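Local coordinates for 190aa long hypothetical protein (Pyrococcus horikoshii, PDB 2DDZ) that is of unknown function but forms a hexamer and belongs to a family grouped with, and probably distantly related to, the class II aminoacyl-tRNA synthetases, at residues D35-V46 with I63-E74; G117-A125 with K133-K141. One frame throughout, in Å; residues are numbered along the deposited sequence.

Interaction 1 of 2, residues D35-V46 with I63-E74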
loop_
_atom_site.group_PDB
_atom_site.type_symbol
_atom_site.label_atom_id
_atom_site.label_comp_id
_atom_site.label_asym_id
_atom_site.label_seq_id
_atom_site.Cartn_x
_atom_site.Cartn_y
_atom_site.Cartn_z
ATOM N N ASP E 35 -12.555 -10.031 10.233
ATOM C CA ASP E 35 -12.167 -11.236 9.516
ATOM C C ASP E 35 -13.127 -12.367 9.841
ATOM O O ASP E 35 -13.424 -12.616 11.014
ATOM C CB ASP E 35 -10.733 -11.630 9.884
ATOM C CG ASP E 35 -9.707 -10.632 9.364
ATOM O OD1 ASP E 35 -10.127 -9.681 8.666
ATOM O OD2 ASP E 35 -8.496 -10.794 9.642
ATOM N N SER E 36 -13.622 -13.049 8.804
ATOM C CA SER E 36 -14.551 -14.147 9.031
ATOM C C SER E 36 -14.657 -15.218 7.948
ATOM O O SER E 36 -14.319 -15.015 6.776
ATOM C CB SER E 36 -15.956 -13.600 9.300
ATOM O OG SER E 36 -16.525 -13.047 8.128
ATOM N N LEU E 37 -15.148 -16.375 8.380
ATOM C CA LEU E 37 -15.374 -17.511 7.517
ATOM C C LEU E 37 -16.794 -17.973 7.842
ATOM O O LEU E 37 -17.120 -18.227 9.001
ATOM C CB LEU E 37 -14.356 -18.618 7.809
ATOM C CG LEU E 37 -14.611 -19.968 7.119
ATOM C CD1 LEU E 37 -14.618 -19.827 5.593
ATOM C CD2 LEU E 37 -13.543 -20.936 7.559
ATOM N N VAL E 38 -17.638 -18.030 6.817
ATOM C CA VAL E 38 -19.023 -18.463 6.961
ATOM C C VAL E 38 -19.199 -19.708 6.101
ATOM O O VAL E 38 -18.962 -19.680 4.898
ATOM C CB VAL E 38 -20.010 -17.387 6.469
ATOM C CG1 VAL E 38 -21.450 -17.884 6.637
ATOM C CG2 VAL E 38 -19.798 -16.093 7.243
ATOM N N VAL E 39 -19.620 -20.798 6.727
ATOM C CA VAL E 39 -19.805 -22.062 6.025
ATOM C C VAL E 39 -21.261 -22.462 6.012
ATOM O O VAL E 39 -21.927 -22.473 7.046
ATOM C CB VAL E 39 -18.972 -23.160 6.690
ATOM C CG1 VAL E 39 -19.130 -24.469 5.950
ATOM C CG2 VAL E 39 -17.506 -22.721 6.727
ATOM N N PHE E 40 -21.757 -22.779 4.825
ATOM C CA PHE E 40 -23.136 -23.194 4.670
ATOM C C PHE E 40 -23.284 -24.222 3.557
ATOM O O PHE E 40 -22.313 -24.591 2.887
ATOM C CB PHE E 40 -24.031 -21.990 4.379
ATOM C CG PHE E 40 -23.574 -21.153 3.216
ATOM C CD1 PHE E 40 -22.410 -20.396 3.309
ATOM C CD2 PHE E 40 -24.312 -21.105 2.034
ATOM C CE1 PHE E 40 -22.000 -19.569 2.252
ATOM C CE2 PHE E 40 -23.912 -20.278 0.963
ATOM C CZ PHE E 40 -22.748 -19.516 1.071
ATOM N N ARG E 41 -24.515 -24.688 3.367
ATOM C CA ARG E 41 -24.820 -25.670 2.343
ATOM C C ARG E 41 -26.053 -25.226 1.564
ATOM O O ARG E 41 -26.949 -24.571 2.107
ATOM C CB ARG E 41 -25.049 -27.044 2.985
ATOM C CG ARG E 41 -25.208 -28.196 2.004
ATOM C CD ARG E 41 -25.433 -29.511 2.759
ATOM N NE ARG E 41 -25.688 -30.655 1.880
ATOM C CZ ARG E 41 -25.972 -31.886 2.306
ATOM N NH1 ARG E 41 -26.043 -32.148 3.605
ATOM N NH2 ARG E 41 -26.187 -32.860 1.432
ATOM N N GLY E 42 -26.087 -25.566 0.280
ATOM C CA GLY E 42 -27.218 -25.178 -0.539
ATOM C C GLY E 42 -26.925 -25.333 -2.013
ATOM O O GLY E 42 -25.937 -25.970 -2.396
ATOM N N LYS E 43 -27.791 -24.754 -2.838
ATOM C CA LYS E 43 -27.645 -24.811 -4.286
ATOM C C LYS E 43 -26.617 -23.797 -4.770
ATOM O O LYS E 43 -26.287 -22.829 -4.073
ATOM C CB LYS E 43 -28.976 -24.501 -4.970
ATOM C CG LYS E 43 -30.101 -25.455 -4.635
ATOM C CD LYS E 43 -31.399 -25.017 -5.297
ATOM C CE LYS E 43 -32.543 -25.933 -4.893
ATOM N NZ LYS E 43 -32.736 -25.946 -3.408
ATOM N N CYS E 44 -26.127 -24.023 -5.981
ATOM C CA CYS E 44 -25.156 -23.130 -6.589
ATOM C C CYS E 44 -25.610 -22.753 -7.993
ATOM O O CYS E 44 -25.597 -23.585 -8.897
ATOM C CB CYS E 44 -23.783 -23.798 -6.663
ATOM S SG CYS E 44 -22.524 -22.786 -7.488
ATOM N N ASN E 45 -26.038 -21.510 -8.165
ATOM C CA ASN E 45 -26.454 -21.031 -9.470
ATOM C C ASN E 45 -26.002 -19.579 -9.553
ATOM O O ASN E 45 -26.724 -18.651 -9.169
ATOM C CB ASN E 45 -27.967 -21.162 -9.635
ATOM C CG ASN E 45 -28.430 -20.778 -11.026
ATOM O OD1 ASN E 45 -27.678 -20.894 -11.997
ATOM N ND2 ASN E 45 -29.672 -20.330 -11.133
ATOM N N VAL E 46 -24.786 -19.396 -10.056
ATOM C CA VAL E 46 -24.180 -18.074 -10.147
ATOM C C VAL E 46 -24.713 -17.193 -11.249
ATOM O O VAL E 46 -24.623 -17.536 -12.419
ATOM C CB VAL E 46 -22.640 -18.165 -10.328
ATOM C CG1 VAL E 46 -22.029 -16.766 -10.276
ATOM C CG2 VAL E 46 -22.036 -19.050 -9.257
ATOM N N ILE E 63 -22.226 -21.922 -13.851
ATOM C CA ILE E 63 -21.683 -22.370 -12.579
ATOM C C ILE E 63 -22.911 -22.834 -11.794
ATOM O O ILE E 63 -23.568 -22.037 -11.119
ATOM C CB ILE E 63 -20.964 -21.228 -11.822
ATOM C CG1 ILE E 63 -19.966 -20.529 -12.745
ATOM C CG2 ILE E 63 -20.176 -21.799 -10.658
ATOM C CD1 ILE E 63 -18.858 -21.442 -13.245
ATOM N N LYS E 64 -23.229 -24.122 -11.906
ATOM C CA LYS E 64 -24.395 -24.687 -11.230
ATOM C C LYS E 64 -24.173 -26.008 -10.497
ATOM O O LYS E 64 -23.242 -26.765 -10.784
ATOM C CB LYS E 64 -25.539 -24.892 -12.224
ATOM C CG LYS E 64 -26.157 -23.628 -12.779
ATOM C CD LYS E 64 -27.289 -23.986 -13.737
ATOM C CE LYS E 64 -27.953 -22.750 -14.322
ATOM N NZ LYS E 64 -29.071 -23.114 -15.238
ATOM N N GLY E 65 -25.073 -26.272 -9.556
ATOM C CA GLY E 65 -25.043 -27.486 -8.764
ATOM C C GLY E 65 -26.288 -27.416 -7.914
ATOM O O GLY E 65 -26.780 -26.315 -7.649
ATOM N N ASP E 66 -26.825 -28.559 -7.501
ATOM C CA ASP E 66 -28.023 -28.531 -6.670
ATOM C C ASP E 66 -27.689 -28.647 -5.192
ATOM O O ASP E 66 -28.483 -28.261 -4.339
ATOM C CB ASP E 66 -28.994 -29.651 -7.068
ATOM C CG ASP E 66 -29.631 -29.421 -8.436
ATOM O OD1 ASP E 66 -30.146 -28.305 -8.689
ATOM O OD2 ASP E 66 -29.622 -30.364 -9.256
ATOM N N ASP E 67 -26.505 -29.169 -4.890
ATOM C CA ASP E 67 -26.099 -29.347 -3.507
ATOM C C ASP E 67 -24.588 -29.175 -3.357
ATOM O O ASP E 67 -23.806 -30.009 -3.821
ATOM C CB ASP E 67 -26.531 -30.734 -3.042
ATOM C CG ASP E 67 -26.507 -30.872 -1.547
ATOM O OD1 ASP E 67 -26.900 -29.901 -0.861
ATOM O OD2 ASP E 67 -26.115 -31.954 -1.060
ATOM N N MET E 68 -24.189 -28.108 -2.670
ATOM C CA MET E 68 -22.770 -27.793 -2.500
ATOM C C MET E 68 -22.478 -27.205 -1.119
ATOM O O MET E 68 -23.341 -26.564 -0.510
ATOM C CB MET E 68 -22.379 -26.780 -3.598
ATOM C CG MET E 68 -20.892 -26.460 -3.810
ATOM S SD MET E 68 -20.619 -25.210 -5.117
ATOM C CE MET E 68 -20.546 -26.194 -6.418
ATOM N N VAL E 69 -21.268 -27.450 -0.619
ATOM C CA VAL E 69 -20.815 -26.883 0.653
ATOM C C VAL E 69 -20.055 -25.604 0.249
ATOM O O VAL E 69 -19.078 -25.666 -0.510
ATOM C CB VAL E 69 -19.844 -27.832 1.407
ATOM C CG1 VAL E 69 -19.222 -27.104 2.593
ATOM C CG2 VAL E 69 -20.591 -29.065 1.906
ATOM N N HIS E 70 -20.508 -24.456 0.742
ATOM C CA HIS E 70 -19.889 -23.175 0.399
ATOM C C HIS E 70 -19.044 -22.576 1.511
ATOM O O HIS E 70 -19.397 -22.666 2.697
ATOM C CB HIS E 70 -20.973 -22.153 0.025
ATOM C CG HIS E 70 -21.828 -22.567 -1.132
ATOM N ND1 HIS E 70 -21.398 -22.493 -2.441
ATOM C CD2 HIS E 70 -23.087 -23.067 -1.177
ATOM C CE1 HIS E 70 -22.354 -22.929 -3.241
ATOM N NE2 HIS E 70 -23.391 -23.283 -2.499
ATOM N N TYR E 71 -17.930 -21.959 1.131
ATOM C CA TYR E 71 -17.069 -21.298 2.109
ATOM C C TYR E 71 -16.891 -19.869 1.652
ATOM O O TYR E 71 -16.409 -19.624 0.551
ATOM C CB TYR E 71 -15.681 -21.941 2.207
ATOM C CG TYR E 71 -15.679 -23.402 2.559
ATOM C CD1 TYR E 71 -16.055 -24.357 1.619
ATOM C CD2 TYR E 71 -15.282 -23.838 3.828
ATOM C CE1 TYR E 71 -16.035 -25.718 1.923
ATOM C CE2 TYR E 71 -15.261 -25.205 4.146
ATOM C CZ TYR E 71 -15.639 -26.136 3.181
ATOM O OH TYR E 71 -15.618 -27.478 3.460
ATOM N N ILE E 72 -17.288 -18.926 2.490
ATOM C CA ILE E 72 -17.140 -17.529 2.148
ATOM C C ILE E 72 -16.226 -16.888 3.153
ATOM O O ILE E 72 -16.533 -16.792 4.340
ATOM C CB ILE E 72 -18.482 -16.817 2.114
ATOM C CG1 ILE E 72 -19.201 -17.210 0.830
ATOM C CG2 ILE E 72 -18.288 -15.304 2.171
ATOM C CD1 ILE E 72 -20.643 -16.984 0.930
ATOM N N LEU E 73 -15.080 -16.462 2.651
ATOM C CA LEU E 73 -14.067 -15.852 3.466
ATOM C C LEU E 73 -13.874 -14.368 3.178
ATOM O O LEU E 73 -13.884 -13.943 2.019
ATOM C CB LEU E 73 -12.762 -16.607 3.246
ATOM C CG LEU E 73 -11.529 -16.079 3.966
ATOM C CD1 LEU E 73 -11.754 -16.143 5.467
ATOM C CD2 LEU E 73 -10.326 -16.907 3.558
ATOM N N GLU E 74 -13.734 -13.577 4.242
ATOM C CA GLU E 74 -13.477 -12.150 4.101
ATOM C C GLU E 74 -12.389 -11.733 5.083
ATOM O O GLU E 74 -12.465 -11.992 6.277
ATOM C CB GLU E 74 -14.734 -11.303 4.324
ATOM C CG GLU E 74 -14.508 -9.823 3.963
ATOM C CD GLU E 74 -15.807 -9.066 3.686
ATOM O OE1 GLU E 74 -16.850 -9.436 4.256
ATOM O OE2 GLU E 74 -15.787 -8.082 2.915
HETATM O O HOH W 1 -17.149 -14.056 5.337
HETATM O O HOH W 2 -24.445 -19.869 -14.118
#

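Interaction 2 of 2, residues G117-A125 with K133-K141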
loop_
_atom_site.group_PDB
_atom_site.type_symbol
_atom_site.label_atom_id
_atom_site.label_comp_id
_atom_site.label_asym_id
_atom_site.label_seq_id
_atom_site.Cartn_x
_atom_site.Cartn_y
_atom_site.Cartn_z
ATOM N N GLY E 117 -9.123 -37.962 -11.414
ATOM C CA GLY E 117 -9.349 -37.173 -12.614
ATOM C C GLY E 117 -10.652 -36.396 -12.700
ATOM O O GLY E 117 -10.923 -35.771 -13.720
ATOM N N ARG E 118 -11.447 -36.418 -11.635
ATOM C CA ARG E 118 -12.736 -35.723 -11.608
ATOM C C ARG E 118 -12.722 -34.501 -10.669
ATOM O O ARG E 118 -12.195 -34.567 -9.549
ATOM C CB ARG E 118 -13.811 -36.726 -11.188
ATOM C CG ARG E 118 -13.861 -37.942 -12.114
ATOM C CD ARG E 118 -14.681 -39.077 -11.528
ATOM N NE ARG E 118 -16.092 -38.723 -11.396
ATOM C CZ ARG E 118 -16.950 -39.370 -10.611
ATOM N NH1 ARG E 118 -16.537 -40.408 -9.893
ATOM N NH2 ARG E 118 -18.216 -38.979 -10.540
ATOM N N LYS E 119 -13.303 -33.390 -11.119
ATOM C CA LYS E 119 -13.312 -32.158 -10.328
ATOM C C LYS E 119 -14.360 -32.119 -9.225
ATOM O O LYS E 119 -15.558 -32.253 -9.474
ATOM C CB LYS E 119 -13.486 -30.930 -11.236
ATOM C CG LYS E 119 -13.092 -29.604 -10.567
ATOM C CD LYS E 119 -12.949 -28.456 -11.570
ATOM C CE LYS E 119 -14.281 -28.106 -12.233
ATOM N NZ LYS E 119 -15.319 -27.695 -11.242
ATOM N N LEU E 120 -13.889 -31.908 -8.001
ATOM C CA LEU E 120 -14.742 -31.846 -6.820
ATOM C C LEU E 120 -15.184 -30.439 -6.436
ATOM O O LEU E 120 -16.269 -30.252 -5.877
ATOM C CB LEU E 120 -13.989 -32.449 -5.628
ATOM C CG LEU E 120 -14.564 -32.302 -4.212
ATOM C CD1 LEU E 120 -15.782 -33.216 -4.049
ATOM C CD2 LEU E 120 -13.483 -32.676 -3.184
ATOM N N SER E 121 -14.357 -29.449 -6.762
ATOM C CA SER E 121 -14.617 -28.068 -6.349
ATOM C C SER E 121 -14.657 -26.955 -7.390
ATOM O O SER E 121 -14.434 -27.163 -8.574
ATOM C CB SER E 121 -13.551 -27.674 -5.326
ATOM O OG SER E 121 -12.272 -27.624 -5.958
ATOM N N ILE E 122 -14.965 -25.764 -6.891
ATOM C CA ILE E 122 -14.966 -24.520 -7.654
ATOM C C ILE E 122 -14.480 -23.496 -6.636
ATOM O O ILE E 122 -14.674 -23.662 -5.418
ATOM C CB ILE E 122 -16.351 -24.090 -8.194
ATOM C CG1 ILE E 122 -17.324 -23.828 -7.043
ATOM C CG2 ILE E 122 -16.849 -25.125 -9.216
ATOM C CD1 ILE E 122 -18.564 -23.066 -7.477
ATOM N N SER E 123 -13.826 -22.449 -7.115
ATOM C CA SER E 123 -13.297 -21.450 -6.205
ATOM C C SER E 123 -12.935 -20.182 -6.943
ATOM O O SER E 123 -12.750 -20.186 -8.156
ATOM C CB SER E 123 -12.044 -22.008 -5.501
ATOM O OG SER E 123 -11.525 -21.108 -4.534
ATOM N N ILE E 124 -12.833 -19.094 -6.195
ATOM C CA ILE E 124 -12.458 -17.832 -6.774
ATOM C C ILE E 124 -11.961 -16.920 -5.672
ATOM O O ILE E 124 -12.454 -16.969 -4.538
ATOM C CB ILE E 124 -13.649 -17.195 -7.553
ATOM C CG1 ILE E 124 -13.093 -16.365 -8.721
ATOM C CG2 ILE E 124 -14.518 -16.346 -6.623
ATOM C CD1 ILE E 124 -12.320 -15.161 -8.266
ATOM N N ALA E 125 -10.952 -16.117 -6.000
ATOM C CA ALA E 125 -10.369 -15.174 -5.050
ATOM C C ALA E 125 -10.292 -13.800 -5.678
ATOM O O ALA E 125 -9.876 -13.669 -6.822
ATOM C CB ALA E 125 -8.975 -15.623 -4.653
ATOM N N LYS E 133 -11.814 -11.206 -0.617
ATOM C CA LYS E 133 -12.986 -12.066 -0.633
ATOM C C LYS E 133 -12.722 -13.353 -1.381
ATOM O O LYS E 133 -12.342 -13.331 -2.552
ATOM C CB LYS E 133 -14.171 -11.341 -1.280
ATOM C CG LYS E 133 -14.838 -10.357 -0.356
ATOM C CD LYS E 133 -15.318 -11.063 0.907
ATOM C CE LYS E 133 -16.388 -12.136 0.619
ATOM N NZ LYS E 133 -17.789 -11.646 0.814
ATOM N N ILE E 134 -12.952 -14.474 -0.703
ATOM C CA ILE E 134 -12.729 -15.802 -1.276
ATOM C C ILE E 134 -13.929 -16.744 -1.184
ATOM O O ILE E 134 -14.608 -16.799 -0.167
ATOM C CB ILE E 134 -11.561 -16.539 -0.551
ATOM C CG1 ILE E 134 -10.268 -15.732 -0.628
ATOM C CG2 ILE E 134 -11.371 -17.922 -1.144
ATOM C CD1 ILE E 134 -10.135 -14.940 -1.887
ATOM N N HIS E 135 -14.183 -17.496 -2.246
ATOM C CA HIS E 135 -15.248 -18.487 -2.209
ATOM C C HIS E 135 -14.707 -19.860 -2.568
ATOM O O HIS E 135 -13.888 -19.999 -3.466
ATOM C CB HIS E 135 -16.400 -18.175 -3.176
ATOM C CG HIS E 135 -17.402 -19.293 -3.287
ATOM N ND1 HIS E 135 -17.375 -20.222 -4.304
ATOM C CD2 HIS E 135 -18.414 -19.668 -2.465
ATOM C CE1 HIS E 135 -18.324 -21.122 -4.105
ATOM N NE2 HIS E 135 -18.968 -20.809 -2.996
ATOM N N ILE E 136 -15.154 -20.874 -1.841
ATOM C CA ILE E 136 -14.766 -22.243 -2.142
ATOM C C ILE E 136 -16.069 -23.012 -2.117
ATOM O O ILE E 136 -16.907 -22.783 -1.249
ATOM C CB ILE E 136 -13.837 -22.884 -1.095
ATOM C CG1 ILE E 136 -12.472 -22.197 -1.075
ATOM C CG2 ILE E 136 -13.684 -24.370 -1.404
ATOM C CD1 ILE E 136 -12.496 -20.879 -0.357
ATOM N N GLY E 137 -16.237 -23.913 -3.078
ATOM C CA GLY E 137 -17.443 -24.706 -3.146
ATOM C C GLY E 137 -17.076 -26.150 -3.398
ATOM O O GLY E 137 -16.231 -26.431 -4.239
ATOM N N LEU E 138 -17.684 -27.065 -2.651
ATOM C CA LEU E 138 -17.410 -28.484 -2.835
ATOM C C LEU E 138 -18.727 -29.173 -3.142
ATOM O O LEU E 138 -19.692 -29.034 -2.384
ATOM C CB LEU E 138 -16.794 -29.097 -1.573
ATOM C CG LEU E 138 -15.500 -28.489 -1.017
ATOM C CD1 LEU E 138 -15.059 -29.311 0.183
ATOM C CD2 LEU E 138 -14.399 -28.476 -2.087
ATOM N N ASN E 139 -18.772 -29.899 -4.257
ATOM C CA ASN E 139 -19.984 -30.625 -4.644
ATOM C C ASN E 139 -20.325 -31.657 -3.566
ATOM O O ASN E 139 -19.445 -32.388 -3.102
ATOM C CB ASN E 139 -19.785 -31.396 -5.959
ATOM C CG ASN E 139 -19.516 -30.497 -7.155
ATOM O OD1 ASN E 139 -20.294 -29.600 -7.466
ATOM N ND2 ASN E 139 -18.409 -30.756 -7.847
ATOM N N VAL E 140 -21.589 -31.692 -3.153
ATOM C CA VAL E 140 -22.043 -32.697 -2.195
ATOM C C VAL E 140 -22.461 -33.857 -3.124
ATOM O O VAL E 140 -22.054 -35.006 -2.934
ATOM C CB VAL E 140 -23.259 -32.215 -1.387
ATOM C CG1 VAL E 140 -23.798 -33.358 -0.529
ATOM C CG2 VAL E 140 -22.854 -31.042 -0.497
ATOM N N LYS E 141 -23.256 -33.504 -4.137
ATOM C CA LYS E 141 -23.735 -34.411 -5.167
ATOM C C LYS E 141 -23.264 -33.805 -6.504
ATOM O O LYS E 141 -22.806 -32.649 -6.547
ATOM C CB LYS E 141 -25.273 -34.473 -5.202
ATOM C CG LYS E 141 -25.977 -34.689 -3.864
ATOM C CD LYS E 141 -27.508 -34.535 -4.008
ATOM C CE LYS E 141 -28.216 -34.436 -2.652
ATOM N NZ LYS E 141 -27.873 -35.571 -1.751
#

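Interaction 1 of 2, residues D35-V46 with I63-E74
The F40 ring lies over the CB of H70, which sits 3.5 Å from the ring centroid in a CH-pi contact, while the two rings, planes 29° apart, are slid past each other and barely overlap. CG of F40 stands between the backbone N and the carbonyl carbon (chi1 53°), folding the ring back across the neighbouring strand; I72 meets its edge through CG1. The H70 imidazole turns its own edge to C44 CB, at 3.8 Å from CE1, and makes a weak hydrogen bond from NE2 to K43 O, while its ND1 is hydrogen-bonded to H135 NE2. Strands 36-45 and 68-74 pair antiparallel, and a beta bulge between G42 and C44 shifts the register by one before C44 N bonds G65 O of strand 64-65 at 2.9 Å. On the other face, R41 runs out extended to D67 as a salt bridge, NE giving a bond of 3.1 Å to OD1. A leucine in place of R41 would probably leave the D67 carboxylate without its charged mate and free to turn. Helix 161-184 packs on the face of V39 and Y71, helix 25-30 touches V38 and I72, and strands 5-8 and 131-139 flank the pair.

Interaction 2 of 2, residues G117-A125 with K133-K141
With OG of S123 turned anti to the backbone N (chi1 -176°), the hydroxyl swings over the neighbouring strand and donates to H135 O at 2.8 Å. I122 carries CG1 between its backbone N and carbonyl carbon (chi1 62°), and from there CD1 comes to the edge of the H135 imidazole, 3.9 Å from CE1. H135 O is gripped twice, since I124 N also bonds it at 3.1 Å, and H135 N returns a nearly straight bond of 2.9 Å to I124 O. These pairs belong to the antiparallel beta hairpin of strands 118-128 and 131-139, whose segments 121-125 and 133-139 run at 177° to each other. G137 faces I122 in a hydrogen-bonded pair, and a CB there would press tightly on I122 CG1. On the face of S121, S123 and A125, S121 CB packs tightly against L138 CD2 at 3.4 Å. Further along, N139 N meets L120 O nearly head-on at 3.0 Å, extending the pairing past the regular bridges. S121 OG bonds I113 of strand 112-115, and S123 OG has a second partner in Q88 of helix 81-100. The H135 ring stacks with Y16, and its NE2 is hydrogen-bonded to H70 ND1.

How the interactions relate
From the N terminus, strand 36-45 leads through a connection containing helix 54-59 back to 63-74, where interaction 1 closes its loop. The chain then passes along helix 81-100 and the strands 106-109 and 112-115 before 117-125 begins interaction 2, a tighter closure in which only seven residues separate the segments. The two loops therefore follow in series, neither nesting nor crossing. In space they are neighbours, with centres about 9 Å apart: strands 68-75 and 131-139 lie side by side, with probable hydrogen bonds from V69 N to L138 O and from Y71 N to I136 O. Together the contacts unite strands 36-45, 68-75, 131-139 and 118-128 in one sheet.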